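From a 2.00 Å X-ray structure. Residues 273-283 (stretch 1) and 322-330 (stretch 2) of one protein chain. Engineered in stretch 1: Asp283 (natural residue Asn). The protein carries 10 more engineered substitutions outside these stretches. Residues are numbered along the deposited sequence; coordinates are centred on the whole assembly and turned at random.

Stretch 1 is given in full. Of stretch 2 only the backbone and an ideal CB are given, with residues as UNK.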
# COMPACT_ATOMS: atom_id res chain seq x y z
N PRO A 273 -8.01 -2.11 16.72
CA PRO A 273 -9.43 -1.73 16.66
C PRO A 273 -9.68 -0.38 17.37
O PRO A 273 -9.05 -0.11 18.38
CB PRO A 273 -10.16 -2.85 17.42
CG PRO A 273 -9.18 -3.97 17.57
CD PRO A 273 -7.80 -3.42 17.38
N LEU A 274 -10.56 0.46 16.84
CA LEU A 274 -10.83 1.77 17.42
C LEU A 274 -11.27 1.65 18.87
O LEU A 274 -12.10 0.79 19.21
CB LEU A 274 -11.89 2.52 16.61
CG LEU A 274 -11.57 2.87 15.15
CD1 LEU A 274 -12.79 3.51 14.47
CD2 LEU A 274 -10.36 3.79 15.00
N SER A 275 -10.68 2.48 19.73
CA SER A 275 -11.02 2.54 21.16
C SER A 275 -12.44 3.03 21.36
O SER A 275 -12.99 3.74 20.52
CB SER A 275 -10.05 3.45 21.90
OG SER A 275 -10.17 4.78 21.44
N LYS A 276 -13.04 2.65 22.49
CA LYS A 276 -14.43 3.03 22.80
C LYS A 276 -14.72 4.54 22.74
O LYS A 276 -15.75 4.95 22.18
CB LYS A 276 -14.92 2.40 24.12
CG LYS A 276 -16.43 2.42 24.29
CD LYS A 276 -17.12 1.82 23.06
CE LYS A 276 -18.49 1.22 23.40
NZ LYS A 276 -19.56 2.24 23.37
N PRO A 277 -13.81 5.39 23.31
CA PRO A 277 -14.07 6.84 23.19
C PRO A 277 -14.23 7.34 21.75
O PRO A 277 -14.98 8.29 21.50
CB PRO A 277 -12.84 7.48 23.85
CG PRO A 277 -12.39 6.44 24.85
CD PRO A 277 -12.60 5.13 24.12
N THR A 278 -13.53 6.70 20.82
CA THR A 278 -13.59 7.09 19.42
C THR A 278 -14.91 6.56 18.82
O THR A 278 -15.61 7.29 18.13
CB THR A 278 -12.35 6.58 18.63
OG1 THR A 278 -11.18 7.29 19.07
CG2 THR A 278 -12.51 6.79 17.13
N LEU A 279 -15.23 5.29 19.10
CA LEU A 279 -16.51 4.69 18.70
C LEU A 279 -17.71 5.49 19.20
O LEU A 279 -18.65 5.73 18.44
CB LEU A 279 -16.61 3.22 19.14
CG LEU A 279 -15.55 2.26 18.57
CD1 LEU A 279 -15.72 0.87 19.13
CD2 LEU A 279 -15.59 2.23 17.04
N ASP A 280 -17.68 5.89 20.47
CA ASP A 280 -18.71 6.77 21.04
C ASP A 280 -18.84 8.08 20.25
O ASP A 280 -19.94 8.49 19.88
CB ASP A 280 -18.38 7.07 22.50
CG ASP A 280 -18.63 5.88 23.41
OD1 ASP A 280 -19.35 4.94 22.99
OD2 ASP A 280 -18.12 5.89 24.55
N LYS A 281 -17.71 8.71 19.96
CA LYS A 281 -17.70 9.91 19.12
C LYS A 281 -18.31 9.66 17.73
O LYS A 281 -19.13 10.45 17.24
CB LYS A 281 -16.26 10.43 18.98
CG LYS A 281 -15.76 11.17 20.22
CD LYS A 281 -14.40 11.79 19.95
CE LYS A 281 -13.48 11.74 21.16
NZ LYS A 281 -12.03 11.81 20.71
N LEU A 282 -17.91 8.56 17.09
CA LEU A 282 -18.47 8.24 15.77
C LEU A 282 -19.97 8.01 15.85
O LEU A 282 -20.71 8.51 15.00
CB LEU A 282 -17.79 7.03 15.14
CG LEU A 282 -16.34 7.26 14.75
CD1 LEU A 282 -15.62 5.95 14.58
CD2 LEU A 282 -16.23 8.16 13.49
N ASP A 283 -20.43 7.26 16.85
CA ASP A 283 -21.87 7.00 16.99
C ASP A 283 -22.72 8.27 17.17
O ASP A 283 -23.79 8.41 16.54
CB ASP A 283 -22.15 5.96 18.08
CG ASP A 283 -22.03 4.52 17.56
OD1 ASP A 283 -21.96 4.30 16.31
OD2 ASP A 283 -22.05 3.58 18.39
N UNK A 322 -15.95 15.62 9.35
CA UNK A 322 -16.12 15.32 10.77
C UNK A 322 -15.66 13.93 11.18
O UNK A 322 -15.11 13.76 12.27
CB UNK A 322 -17.59 15.49 11.15
N UNK A 323 -15.94 12.93 10.34
CA UNK A 323 -15.54 11.55 10.62
C UNK A 323 -14.00 11.50 10.70
O UNK A 323 -13.44 11.01 11.67
CB UNK A 323 -16.07 10.60 9.55
N UNK A 324 -13.34 12.04 9.68
CA UNK A 324 -11.90 12.00 9.62
C UNK A 324 -11.21 12.79 10.73
O UNK A 324 -10.09 12.45 11.14
CB UNK A 324 -11.44 12.52 8.26
N UNK A 325 -11.87 13.82 11.24
CA UNK A 325 -11.36 14.59 12.39
C UNK A 325 -11.33 13.75 13.65
O UNK A 325 -10.37 13.80 14.42
CB UNK A 325 -12.22 15.84 12.63
N UNK A 326 -12.41 12.99 13.85
CA UNK A 326 -12.56 12.07 14.98
C UNK A 326 -11.52 10.95 14.91
O UNK A 326 -10.95 10.55 15.94
CB UNK A 326 -13.97 11.48 15.00
N UNK A 327 -11.28 10.44 13.69
CA UNK A 327 -10.29 9.38 13.47
C UNK A 327 -8.89 9.88 13.79
O UNK A 327 -8.07 9.13 14.37
CB UNK A 327 -10.35 8.87 12.03
N UNK A 328 -8.63 11.15 13.44
CA UNK A 328 -7.35 11.79 13.72
C UNK A 328 -7.03 11.82 15.21
O UNK A 328 -5.86 11.85 15.58
CB UNK A 328 -7.35 13.22 13.16
N UNK A 329 -8.05 11.73 16.06
CA UNK A 329 -7.87 11.78 17.53
C UNK A 329 -7.63 10.41 18.17
O UNK A 329 -7.30 10.33 19.36
CB UNK A 329 -9.10 12.42 18.18
N UNK A 330 -7.87 9.34 17.42
CA UNK A 330 -7.61 8.00 17.93
C UNK A 330 -6.13 7.90 18.27
O UNK A 330 -5.28 8.16 17.39
CB UNK A 330 -8.02 6.93 16.92

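Residues 276-283 form a helix that runs nearly antiparallel to the helix of stretch 2, with a 168° angle between their directions and a closest axial approach of 9.8 Å. Position 322 has helical backbone angles and a CB with nothing of stretch 1 within 5.5 Å, so this contact restricts its side chain little; it is Ala322.

At 323 the CA-to-CB bond points sideways, and the ideal CB lies 4.6 Å from Leu282 CD2. A methyl group at that distance favours an apolar side chain, such as leucine, methionine or valine. The residue is Leu323, whose CG packs 4.1 Å from Leu282 CD2. Position 324 points away and leaves the choice open; it is Tyr324. At 325 the CB would also meet nothing. Gly325 occupies it, although there is room for a CB.

Position 326 points toward stretch 1. Its ideal CB is 4.3 Å from Leu282 CD2 and 4.7 Å from Lys281 CB, with Thr278 CG2 at 5.4 Å, a largely aliphatic surface that would suit valine, isoleucine or leucine. In Ile326, CG2 enters this group, 3.8 Å from both Leu282 CD2 and Lys281 CB and 4.0 Å from Thr278 CG2.

From 327 the CB points sideways with no near neighbour, so a side chain must extend to reach the methyls of Leu274 and Leu282; leucine or methionine could do so. Leu327 does, placing CD2 4.0 Å from Leu274 CD1 and 4.3 Å from Leu282 CD1. Position 328 is out of reach and little constrained; it is Glu328.

The CB at 329 points toward stretch 1 and lies 3.9 Å from Lys281 NZ. An acidic or polar side chain would answer this charge. Glu329 forms a salt bridge, its OE1 3.2 Å from Lys281 NZ, although the hydrogen bond within it is weak. The ammonium also donates to a water, at 3.0 Å from NZ, which in turn donates to Thr278 OG1 and Ile326 O, linking the two stretches.

At 330 the CB points sideways, 3.8 Å from Thr278 OG1 and 5.4 Å from Ser275 OG, and the backbone NH of Ser275 offers another donor. An acceptor is called for, and glutamate or glutamine has the length to explore this cluster. Glu330 uses both carboxylate oxygens: OE1 accepts from Thr278 OG1 at 2.6 Å and Ser275 OG at 2.7 Å, while OE2 accepts from Ser275 N at 2.9 Å. Its aliphatic part also packs, with CG 3.9 Å from Leu274 CD2.

Stretch 2 322-330: ALYGILEEE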
# COMPACT_ATOMS: atom_id res chain seq x y z
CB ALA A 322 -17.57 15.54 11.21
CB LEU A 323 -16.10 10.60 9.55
CG LEU A 323 -15.72 9.11 9.56
CD1 LEU A 323 -16.94 8.31 9.32
CD2 LEU A 323 -14.71 8.82 8.51
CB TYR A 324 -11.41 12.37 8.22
CG TYR A 324 -11.64 11.24 7.21
CD1 TYR A 324 -11.09 9.98 7.42
CD2 TYR A 324 -12.42 11.45 6.07
CE1 TYR A 324 -11.30 8.92 6.51
CE2 TYR A 324 -12.64 10.40 5.14
CZ TYR A 324 -12.08 9.15 5.37
OH TYR A 324 -12.29 8.12 4.48
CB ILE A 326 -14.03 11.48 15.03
CG1 ILE A 326 -15.02 12.56 15.53
CG2 ILE A 326 -14.09 10.25 15.89
CD1 ILE A 326 -16.48 12.35 15.16
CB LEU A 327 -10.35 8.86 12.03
CG LEU A 327 -11.61 8.08 11.63
CD1 LEU A 327 -11.46 7.54 10.23
CD2 LEU A 327 -11.92 6.93 12.59
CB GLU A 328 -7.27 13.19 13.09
CG GLU A 328 -6.48 13.23 11.76
CD GLU A 328 -7.32 13.63 10.53
OE1 GLU A 328 -8.08 14.63 10.63
OE2 GLU A 328 -7.20 12.95 9.46
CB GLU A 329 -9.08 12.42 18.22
CG GLU A 329 -9.40 13.87 17.85
CD GLU A 329 -10.70 14.35 18.52
OE1 GLU A 329 -10.69 14.54 19.76
OE2 GLU A 329 -11.73 14.55 17.82
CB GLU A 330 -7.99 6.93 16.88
CG GLU A 330 -7.64 5.48 17.28
CD GLU A 330 -8.43 4.92 18.46
OE1 GLU A 330 -9.17 5.67 19.14
OE2 GLU A 330 -8.29 3.71 18.73
O HOH W 1 -11.37 9.85 18.49
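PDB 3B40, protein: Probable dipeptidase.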